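Local coordinates for ParB domain protein nuclease (Sulfolobus solfataricus, PDB 5K5D), which probably takes part in archaeal DNA partition through a ParB-like N-terminal domain and may act as a nuclease, at residues 51-56 / 77-82; 33-38 / 65-70; 158-163 / 197-202. The protein carries 4 engineered substitutions. All coordinates share one frame; numbering follows the deposited sequence.

Interaction 1: 51-56 / 77-82; sequences LIADRN and VKILKY
Leu-51 and Ala-53 flank Leu-80 across two parallel strands, and the main chain supplies the polar part of the contact. Leu-80 uses both of its peptide groups: its N donates to Leu-51 O at 2.7 Å, while its O accepts Ala-53 N at 3.0 Å. Leu-51 N to Lys-78 O closes one end of the ladder, and Tyr-82 N to Ala-53 O the other, at 2.9 Å. CA-H groups of Ile-79 and Lys-81 also lean on the oxygens of Leu-51 and Ala-53.

Apolar contacts divide between the two faces. On one, Leu-51 CD1 meets Val-77 CG2 at 3.8 Å, the two side chains crossing at about a right angle, and Ala-53 CB lies 4.1 Å from Ile-79 CD1. On the other, Ile-52 splits its branches: CD1 packs against Leu-80 CD1 at 3.9 Å, and CG2 reaches Tyr-82 CE1, also at 3.9 Å.

Beyond Ala-53, the chain of 51-56 passes Lys-81, whose CG lies 3.1 Å from Asp-54 O; chi1 -169° sets that CG anti to the backbone N and against the oxygen, and CD goes on to Arg-55 O. The lysine NZ is held by Glu-12 and Tyr-57. Asp-54 is fastened to Ser-86, and Arg-55 to Asp-83.

These are the two inner strands of the four-stranded mixed sheet of the ParB-like N-terminal domain. Strand 59-61 and helix 63-71 provide the connection between them, and Leu-51 and Val-77 pack against that helix.

Interaction 2: 33-38 / 65-70; sequences NSREDL and RLDIMK
Arg-35 reaches Asp-67 with an outstretched side chain: CG is anti to the backbone N (chi1 -174°), and the chain stays extended from CG to NE. Its NH2 meets Asp-67 OD2 at a short 2.5 Å in a nearly straight salt bridge. The carboxylate oxygen lies in the guanidinium plane and is approached nearly along its own C-O bond, although the two flat groups are turned 67° from each other. Ile-68 covers one guanidinium face near its rim, with CG1 3.9 Å from NH2.

Leu-38 adds the apolar half. Its CG sits between the backbone N and carbonyl carbon, a crowded position (chi1 46°) that puts it against Arg-65 CG at 4.0 Å; CD2 touches Ile-68 CD1 at 3.5 Å. An alanine in place of Arg-35 would probably leave Asp-67 OD2 without its arginine mate, keeping the Lys-71 bridge, and uncover Ile-68 CG1 on the guanidinium side.

Lys-71 also pairs with Asp-67 OD2 and places a like charge near Arg-35. The contact thus ties Arg-35 and Leu-38, at the beginning of the 37-45 helix region, to helix 63-71, whose Arg-65, Leu-66 and Met-69 lean on Leu-51 of strand 51-53.

Interaction 3: 158-163 / 197-202; sequences EFVTLD and ILRINT
Val-160 and Arg-199 are brought together by their torsions. In the valine, CG2 is anti to the backbone N, with CG1 between that N and the carbonyl carbon (chi1 67°), and both methyls meet the helix; in the arginine the chain bends at CD (chi2 -87°) and its far end comes near the strand. Val-160 CG1 meets Ile-200 CG1 at 3.7 Å, the side chains crossing at about a right angle, and CG2 stands 3.9 Å from Arg-199 NH1. Leu-162 lays CD2 over one face of the same guanidinium, off toward its rim and 3.6 Å from NH2. That NH2 also forms a salt bridge with Asp-121 of helix 109-128, which anchors the group that the leucine covers.

At the other end of strand 159-161, Ile-200 CG2 packs against the backbone of Glu-158, 3.7 Å from its carbonyl carbon. The amide of Asn-201 lies beside the glutamate's aliphatic portion, with OD1 a tight 3.0 Å from Glu-158 CG. Its orientation is set from within the helix: ND2 donates to Ile-197 O at 2.9 Å, in the carbonyl plane and on a lone pair, and the same oxygen accepts Asn-201 N. The carboxylate and amide planes are 45° apart, with Glu-158 OE2 no nearer than 4.1 Å to either amide end.

Strand 159-161 pairs with 167-169, and Ile-200 also touches Ala-170 and Tyr-173 of helix 170-180. No hydrogen bond joins 158-163 to 197-202. Apolar branches carry most of the join; the amide and guanidinium also touch it, but their hydrogen bonds go to Ile-197 O and Asp-121, and the cohesion across this contact therefore probably rests mainly on close van der Waals fit.

Interactions 1 and 2 belong to one unit, the ParB-like N-terminal region, with centres about 17 Å apart and their segments alternating along the chain. They meet chiefly at selenomethionine Met-69, whose CE lies 3.4 Å from Leu-51 CD1 and 3.5 Å from Val-77 CG2, so helix 63-71 touches both strands of interaction 1; Leu-51 also packs on Arg-65 and Leu-66. A citrate, probably from the crystallisation liquor, accepts a hydrogen bond from Arg-65 N of interaction 2 and lies near the Leu-51 side chain. Interaction 3 stands apart, on the opposite side of the chain's centre: its nearest atoms are about 22 Å from interaction 1 and about 24 Å from interaction 2.

Interaction 1: 51-56 / 77-82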
loop_
_atom_site.group_PDB
_atom_site.type_symbol
_atom_site.label_atom_id
_atom_site.label_comp_id
_atom_site.label_asym_id
_atom_site.label_seq_id
_atom_site.Cartn_x
_atom_site.Cartn_y
_atom_site.Cartn_z
ATOM N N LEU B 51 -17.466 -6.434 11.236
ATOM C CA LEU B 51 -16.061 -6.073 11.283
ATOM C C LEU B 51 -15.200 -7.333 11.311
ATOM O O LEU B 51 -15.708 -8.441 11.502
ATOM C CB LEU B 51 -15.774 -5.198 12.502
ATOM C CG LEU B 51 -16.624 -3.931 12.605
ATOM C CD1 LEU B 51 -16.102 -3.045 13.719
ATOM C CD2 LEU B 51 -16.633 -3.183 11.282
ATOM N N ILE B 52 -13.898 -7.159 11.117
ATOM C CA ILE B 52 -12.985 -8.288 11.002
ATOM C C ILE B 52 -12.056 -8.368 12.207
ATOM O O ILE B 52 -11.261 -7.464 12.453
ATOM C CB ILE B 52 -12.123 -8.168 9.739
ATOM C CG1 ILE B 52 -13.007 -8.011 8.498
ATOM C CG2 ILE B 52 -11.186 -9.350 9.630
ATOM C CD1 ILE B 52 -14.015 -9.113 8.317
ATOM N N ALA B 53 -12.151 -9.461 12.952
ATOM C CA ALA B 53 -11.327 -9.632 14.140
ATOM C C ALA B 53 -10.691 -11.013 14.161
ATOM O O ALA B 53 -11.162 -11.937 13.493
ATOM C CB ALA B 53 -12.152 -9.415 15.393
ATOM N N ASP B 54 -9.617 -11.151 14.929
ATOM C CA ASP B 54 -8.976 -12.448 15.059
ATOM C C ASP B 54 -9.537 -13.225 16.250
ATOM O O ASP B 54 -10.538 -12.833 16.856
ATOM C CB ASP B 54 -7.451 -12.310 15.159
ATOM C CG ASP B 54 -6.988 -11.843 16.531
ATOM O OD1 ASP B 54 -7.827 -11.704 17.453
ATOM O OD2 ASP B 54 -5.767 -11.632 16.689
ATOM N N ARG B 55 -8.874 -14.327 16.571
ATOM C CA ARG B 55 -9.298 -15.224 17.634
ATOM C C ARG B 55 -9.441 -14.517 18.980
ATOM O O ARG B 55 -10.389 -14.764 19.719
ATOM C CB ARG B 55 -8.281 -16.358 17.744
ATOM C CG ARG B 55 -8.759 -17.556 18.513
ATOM C CD ARG B 55 -8.053 -18.798 18.002
ATOM N NE ARG B 55 -6.603 -18.722 18.154
ATOM C CZ ARG B 55 -5.739 -19.312 17.336
ATOM N NH1 ARG B 55 -6.177 -20.006 16.296
ATOM N NH2 ARG B 55 -4.436 -19.203 17.551
ATOM N N ASN B 56 -8.496 -13.641 19.296
ATOM C CA ASN B 56 -8.504 -12.941 20.577
ATOM C C ASN B 56 -9.184 -11.580 20.491
ATOM O O ASN B 56 -8.991 -10.724 21.354
ATOM C CB ASN B 56 -7.076 -12.751 21.092
ATOM C CG ASN B 56 -6.352 -14.067 21.301
ATOM O OD1 ASN B 56 -6.938 -15.040 21.779
ATOM N ND2 ASN B 56 -5.080 -14.108 20.925
ATOM N N VAL B 77 -21.310 -5.122 18.532
ATOM C CA VAL B 77 -20.994 -5.113 17.114
ATOM C C VAL B 77 -20.838 -6.521 16.545
ATOM O O VAL B 77 -20.212 -7.390 17.154
ATOM C CB VAL B 77 -19.735 -4.250 16.827
ATOM C CG1 VAL B 77 -18.656 -4.513 17.861
ATOM C CG2 VAL B 77 -19.219 -4.488 15.415
ATOM N N LYS B 78 -21.439 -6.735 15.380
ATOM C CA LYS B 78 -21.312 -7.989 14.657
ATOM C C LYS B 78 -19.904 -8.079 14.083
ATOM O O LYS B 78 -19.407 -7.119 13.494
ATOM C CB LYS B 78 -22.344 -8.045 13.527
ATOM C CG LYS B 78 -23.786 -7.861 13.990
ATOM C CD LYS B 78 -24.625 -7.044 12.996
ATOM C CE LYS B 78 -24.870 -7.780 11.689
ATOM N NZ LYS B 78 -23.640 -7.889 10.849
ATOM N N ILE B 79 -19.255 -9.225 14.262
ATOM C CA ILE B 79 -17.911 -9.412 13.735
ATOM C C ILE B 79 -17.719 -10.762 13.045
ATOM O O ILE B 79 -18.536 -11.679 13.181
ATOM C CB ILE B 79 -16.833 -9.267 14.837
ATOM C CG1 ILE B 79 -16.928 -10.414 15.847
ATOM C CG2 ILE B 79 -16.949 -7.921 15.528
ATOM C CD1 ILE B 79 -15.806 -10.418 16.879
ATOM N N LEU B 80 -16.634 -10.862 12.286
ATOM C CA LEU B 80 -16.161 -12.143 11.796
ATOM C C LEU B 80 -14.890 -12.491 12.565
ATOM O O LEU B 80 -13.826 -11.915 12.319
ATOM C CB LEU B 80 -15.885 -12.091 10.293
ATOM C CG LEU B 80 -17.072 -11.743 9.393
ATOM C CD1 LEU B 80 -16.697 -11.878 7.922
ATOM C CD2 LEU B 80 -18.268 -12.619 9.717
ATOM N N LYS B 81 -15.014 -13.413 13.515
ATOM C CA LYS B 81 -13.866 -13.874 14.282
ATOM C C LYS B 81 -13.157 -14.994 13.530
ATOM O O LYS B 81 -13.683 -16.101 13.392
ATOM C CB LYS B 81 -14.288 -14.356 15.671
ATOM C CG LYS B 81 -13.118 -14.607 16.606
ATOM C CD LYS B 81 -13.573 -15.082 17.977
ATOM C CE LYS B 81 -14.101 -16.503 17.922
ATOM N NZ LYS B 81 -14.528 -16.974 19.270
ATOM N N TYR B 82 -11.965 -14.688 13.036
ATOM C CA TYR B 82 -11.154 -15.656 12.321
ATOM C C TYR B 82 -10.344 -16.488 13.300
ATOM O O TYR B 82 -9.958 -16.008 14.366
ATOM C CB TYR B 82 -10.228 -14.947 11.338
ATOM C CG TYR B 82 -10.934 -14.491 10.096
ATOM C CD1 TYR B 82 -11.802 -13.406 10.123
ATOM C CD2 TYR B 82 -10.738 -15.145 8.889
ATOM C CE1 TYR B 82 -12.458 -12.988 8.977
ATOM C CE2 TYR B 82 -11.390 -14.734 7.740
ATOM C CZ TYR B 82 -12.248 -13.659 7.792
ATOM O OH TYR B 82 -12.894 -13.256 6.652
#

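Interaction 2: 33-38 / 65-70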
loop_
_atom_site.group_PDB
_atom_site.type_symbol
_atom_site.label_atom_id
_atom_site.label_comp_id
_atom_site.label_asym_id
_atom_site.label_seq_id
_atom_site.Cartn_x
_atom_site.Cartn_y
_atom_site.Cartn_z
ATOM N N ASN B 33 -11.583 9.999 2.576
ATOM C CA ASN B 33 -12.784 10.803 2.803
ATOM C C ASN B 33 -14.054 9.969 2.912
ATOM O O ASN B 33 -15.145 10.442 2.597
ATOM C CB ASN B 33 -12.948 11.850 1.695
ATOM C CG ASN B 33 -11.797 12.836 1.647
ATOM O OD1 ASN B 33 -11.100 13.044 2.643
ATOM N ND2 ASN B 33 -11.590 13.452 0.487
ATOM N N SER B 34 -13.914 8.729 3.368
ATOM C CA SER B 34 -15.038 7.801 3.370
ATOM C C SER B 34 -15.776 7.756 4.704
ATOM O O SER B 34 -16.743 7.008 4.850
ATOM C CB SER B 34 -14.572 6.396 2.989
ATOM O OG SER B 34 -13.777 5.823 4.014
ATOM N N ARG B 35 -15.331 8.558 5.671
ATOM C CA ARG B 35 -15.931 8.522 7.004
ATOM C C ARG B 35 -17.425 8.838 6.998
ATOM O O ARG B 35 -18.227 8.055 7.501
ATOM C CB ARG B 35 -15.211 9.443 7.989
ATOM C CG ARG B 35 -15.746 9.290 9.409
ATOM C CD ARG B 35 -15.076 10.211 10.411
ATOM N NE ARG B 35 -15.555 9.945 11.765
ATOM C CZ ARG B 35 -14.916 9.186 12.652
ATOM N NH1 ARG B 35 -13.758 8.623 12.336
ATOM N NH2 ARG B 35 -15.433 8.997 13.860
ATOM N N GLU B 36 -17.798 9.987 6.445
ATOM C CA GLU B 36 -19.207 10.369 6.400
ATOM C C GLU B 36 -20.010 9.328 5.621
ATOM O O GLU B 36 -21.189 9.098 5.896
ATOM C CB GLU B 36 -19.377 11.766 5.794
ATOM C CG GLU B 36 -18.703 12.866 6.603
ATOM C CD GLU B 36 -18.798 14.230 5.942
ATOM O OE1 GLU B 36 -19.629 14.392 5.022
ATOM O OE2 GLU B 36 -18.037 15.139 6.342
ATOM N N ASP B 37 -19.355 8.688 4.658
ATOM C CA ASP B 37 -19.985 7.637 3.874
ATOM C C ASP B 37 -20.488 6.500 4.766
ATOM O O ASP B 37 -21.696 6.270 4.861
ATOM C CB ASP B 37 -19.022 7.104 2.807
ATOM C CG ASP B 37 -18.467 8.207 1.919
ATOM O OD1 ASP B 37 -18.023 9.246 2.458
ATOM O OD2 ASP B 37 -18.478 8.037 0.680
ATOM N N LEU B 38 -19.574 5.792 5.427
ATOM C CA LEU B 38 -19.990 4.708 6.317
ATOM C C LEU B 38 -20.421 5.223 7.689
ATOM O O LEU B 38 -20.496 4.466 8.658
ATOM C CB LEU B 38 -18.928 3.604 6.438
ATOM C CG LEU B 38 -17.439 3.888 6.667
ATOM C CD1 LEU B 38 -16.664 3.882 5.354
ATOM C CD2 LEU B 38 -17.216 5.176 7.437
ATOM N N ARG B 65 -15.186 2.489 11.217
ATOM C CA ARG B 65 -16.520 1.984 11.525
ATOM C C ARG B 65 -16.734 1.754 13.020
ATOM O O ARG B 65 -17.765 2.135 13.569
ATOM C CB ARG B 65 -16.799 0.697 10.750
ATOM C CG ARG B 65 -16.944 0.899 9.255
ATOM C CD ARG B 65 -17.111 -0.424 8.530
ATOM N NE ARG B 65 -15.862 -1.175 8.470
ATOM C CZ ARG B 65 -15.732 -2.367 7.896
ATOM N NH1 ARG B 65 -16.782 -2.953 7.334
ATOM N NH2 ARG B 65 -14.554 -2.976 7.885
ATOM N N LEU B 66 -15.768 1.126 13.679
ATOM C CA LEU B 66 -15.880 0.894 15.115
ATOM C C LEU B 66 -15.942 2.216 15.873
ATOM O O LEU B 66 -16.721 2.367 16.816
ATOM C CB LEU B 66 -14.714 0.050 15.638
ATOM C CG LEU B 66 -14.785 -0.206 17.147
ATOM C CD1 LEU B 66 -16.022 -1.019 17.495
ATOM C CD2 LEU B 66 -13.534 -0.890 17.672
ATOM N N ASP B 67 -15.111 3.169 15.459
ATOM C CA ASP B 67 -15.060 4.469 16.116
ATOM C C ASP B 67 -16.395 5.207 15.995
ATOM O O ASP B 67 -16.890 5.793 16.960
ATOM C CB ASP B 67 -13.925 5.321 15.541
ATOM C CG ASP B 67 -13.803 6.666 16.235
ATOM O OD1 ASP B 67 -13.198 6.721 17.328
ATOM O OD2 ASP B 67 -14.315 7.667 15.691
ATOM N N ILE B 68 -16.970 5.170 14.799
ATOM C CA ILE B 68 -18.272 5.772 14.554
ATOM C C ILE B 68 -19.346 5.140 15.443
ATOM O O ILE B 68 -20.118 5.843 16.093
ATOM C CB ILE B 68 -18.668 5.627 13.079
ATOM C CG1 ILE B 68 -17.601 6.278 12.193
ATOM C CG2 ILE B 68 -20.041 6.227 12.831
ATOM C CD1 ILE B 68 -17.824 6.088 10.709
HETATM N N MSE B 69 -19.376 3.813 15.482
HETATM C CA MSE B 69 -20.382 3.088 16.249
HETATM C C MSE B 69 -20.253 3.354 17.741
HETATM O O MSE B 69 -21.247 3.387 18.469
HETATM C CB MSE B 69 -20.273 1.587 15.985
HETATM C CG MSE B 69 -20.681 1.175 14.585
HETATM SE SE MSE B 69 -20.723 -0.762 14.411
HETATM C CE MSE B 69 -18.812 -1.105 14.565
ATOM N N LYS B 70 -19.015 3.526 18.189
ATOM C CA LYS B 70 -18.741 3.852 19.577
ATOM C C LYS B 70 -19.388 5.199 19.908
ATOM O O LYS B 70 -20.002 5.363 20.963
ATOM C CB LYS B 70 -17.232 3.918 19.811
ATOM C CG LYS B 70 -16.770 3.286 21.111
ATOM C CD LYS B 70 -16.578 1.788 20.957
ATOM C CE LYS B 70 -15.271 1.463 20.250
ATOM N NZ LYS B 70 -14.081 1.680 21.125
#

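Interaction 3: 158-163 / 197-202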
loop_
_atom_site.group_PDB
_atom_site.type_symbol
_atom_site.label_atom_id
_atom_site.label_comp_id
_atom_site.label_asym_id
_atom_site.label_seq_id
_atom_site.Cartn_x
_atom_site.Cartn_y
_atom_site.Cartn_z
ATOM N N GLU B 158 18.342 -6.725 -9.474
ATOM C CA GLU B 158 18.196 -5.561 -8.611
ATOM C C GLU B 158 17.495 -5.933 -7.313
ATOM O O GLU B 158 16.583 -6.757 -7.301
ATOM C CB GLU B 158 17.436 -4.441 -9.320
ATOM C CG GLU B 158 18.079 -3.976 -10.610
ATOM C CD GLU B 158 17.614 -4.774 -11.810
ATOM O OE1 GLU B 158 18.382 -4.883 -12.790
ATOM O OE2 GLU B 158 16.475 -5.286 -11.774
ATOM N N PHE B 159 17.929 -5.313 -6.223
ATOM C CA PHE B 159 17.407 -5.631 -4.906
ATOM C C PHE B 159 17.193 -4.364 -4.093
ATOM O O PHE B 159 17.784 -3.325 -4.374
ATOM C CB PHE B 159 18.371 -6.567 -4.166
ATOM C CG PHE B 159 18.499 -7.928 -4.791
ATOM C CD1 PHE B 159 19.330 -8.132 -5.880
ATOM C CD2 PHE B 159 17.791 -9.004 -4.285
ATOM C CE1 PHE B 159 19.451 -9.387 -6.458
ATOM C CE2 PHE B 159 17.908 -10.261 -4.858
ATOM C CZ PHE B 159 18.740 -10.451 -5.946
ATOM N N VAL B 160 16.337 -4.458 -3.084
ATOM C CA VAL B 160 16.155 -3.371 -2.135
ATOM C C VAL B 160 16.236 -3.936 -0.722
ATOM O O VAL B 160 15.961 -5.118 -0.497
ATOM C CB VAL B 160 14.815 -2.642 -2.348
ATOM C CG1 VAL B 160 13.650 -3.555 -2.001
ATOM C CG2 VAL B 160 14.766 -1.355 -1.521
ATOM N N THR B 161 16.639 -3.096 0.222
ATOM C CA THR B 161 16.798 -3.527 1.605
ATOM C C THR B 161 15.859 -2.768 2.526
ATOM O O THR B 161 16.027 -1.571 2.754
ATOM C CB THR B 161 18.246 -3.341 2.092
ATOM O OG1 THR B 161 19.127 -4.117 1.271
ATOM C CG2 THR B 161 18.386 -3.789 3.547
ATOM N N LEU B 162 14.869 -3.475 3.057
ATOM C CA LEU B 162 13.875 -2.862 3.929
ATOM C C LEU B 162 14.493 -2.519 5.279
ATOM O O LEU B 162 15.643 -2.861 5.549
ATOM C CB LEU B 162 12.675 -3.792 4.106
ATOM C CG LEU B 162 12.139 -4.415 2.813
ATOM C CD1 LEU B 162 10.997 -5.379 3.108
ATOM C CD2 LEU B 162 11.702 -3.339 1.822
ATOM N N ASP B 163 13.720 -1.849 6.123
ATOM C CA ASP B 163 14.224 -1.367 7.404
ATOM C C ASP B 163 14.296 -2.473 8.456
ATOM O O ASP B 163 14.041 -2.233 9.636
ATOM C CB ASP B 163 13.342 -0.229 7.915
ATOM C CG ASP B 163 11.949 -0.701 8.297
ATOM O OD1 ASP B 163 11.482 -1.710 7.724
ATOM O OD2 ASP B 163 11.324 -0.069 9.176
ATOM N N ILE B 197 9.251 -2.538 -10.171
ATOM C CA ILE B 197 10.529 -2.002 -10.631
ATOM C C ILE B 197 10.886 -0.700 -9.917
ATOM O O ILE B 197 12.030 -0.492 -9.519
ATOM C CB ILE B 197 10.530 -1.770 -12.149
ATOM C CG1 ILE B 197 10.391 -3.108 -12.877
ATOM C CG2 ILE B 197 11.803 -1.056 -12.579
ATOM C CD1 ILE B 197 10.428 -2.995 -14.379
ATOM N N LEU B 198 9.904 0.179 -9.754
ATOM C CA LEU B 198 10.140 1.431 -9.058
ATOM C C LEU B 198 10.433 1.165 -7.588
ATOM O O LEU B 198 11.319 1.780 -7.004
ATOM C CB LEU B 198 8.937 2.371 -9.188
ATOM C CG LEU B 198 8.519 2.813 -10.591
ATOM C CD1 LEU B 198 7.384 3.818 -10.511
ATOM C CD2 LEU B 198 9.696 3.392 -11.358
ATOM N N ARG B 199 9.689 0.239 -6.996
ATOM C CA ARG B 199 9.811 -0.027 -5.570
ATOM C C ARG B 199 11.215 -0.496 -5.211
ATOM O O ARG B 199 11.734 -0.169 -4.140
ATOM C CB ARG B 199 8.774 -1.059 -5.128
ATOM C CG ARG B 199 8.415 -0.975 -3.657
ATOM C CD ARG B 199 9.357 -1.799 -2.814
ATOM N NE ARG B 199 9.220 -1.488 -1.397
ATOM C CZ ARG B 199 10.055 -0.708 -0.722
ATOM N NH1 ARG B 199 11.097 -0.164 -1.339
ATOM N NH2 ARG B 199 9.853 -0.478 0.569
ATOM N N ILE B 200 11.827 -1.251 -6.117
ATOM C CA ILE B 200 13.140 -1.840 -5.869
ATOM C C ILE B 200 14.287 -0.972 -6.381
ATOM O O ILE B 200 15.290 -0.778 -5.689
ATOM C CB ILE B 200 13.240 -3.254 -6.477
ATOM C CG1 ILE B 200 12.750 -4.293 -5.465
ATOM C CG2 ILE B 200 14.668 -3.558 -6.908
ATOM C CD1 ILE B 200 11.324 -4.062 -4.988
ATOM N N ASN B 201 14.133 -0.442 -7.589
ATOM C CA ASN B 201 15.195 0.350 -8.199
ATOM C C ASN B 201 15.216 1.798 -7.723
ATOM O O ASN B 201 16.285 2.383 -7.544
ATOM C CB ASN B 201 15.106 0.291 -9.726
ATOM C CG ASN B 201 15.448 -1.079 -10.278
ATOM O OD1 ASN B 201 16.605 -1.369 -10.569
ATOM N ND2 ASN B 201 14.440 -1.932 -10.421
ATOM N N THR B 202 14.036 2.364 -7.495
ATOM C CA THR B 202 13.927 3.790 -7.205
ATOM C C THR B 202 12.843 4.113 -6.163
ATOM O O THR B 202 11.832 4.743 -6.475
ATOM C CB THR B 202 13.675 4.579 -8.506
ATOM O OG1 THR B 202 13.673 5.984 -8.233
ATOM C CG2 THR B 202 12.346 4.169 -9.135
#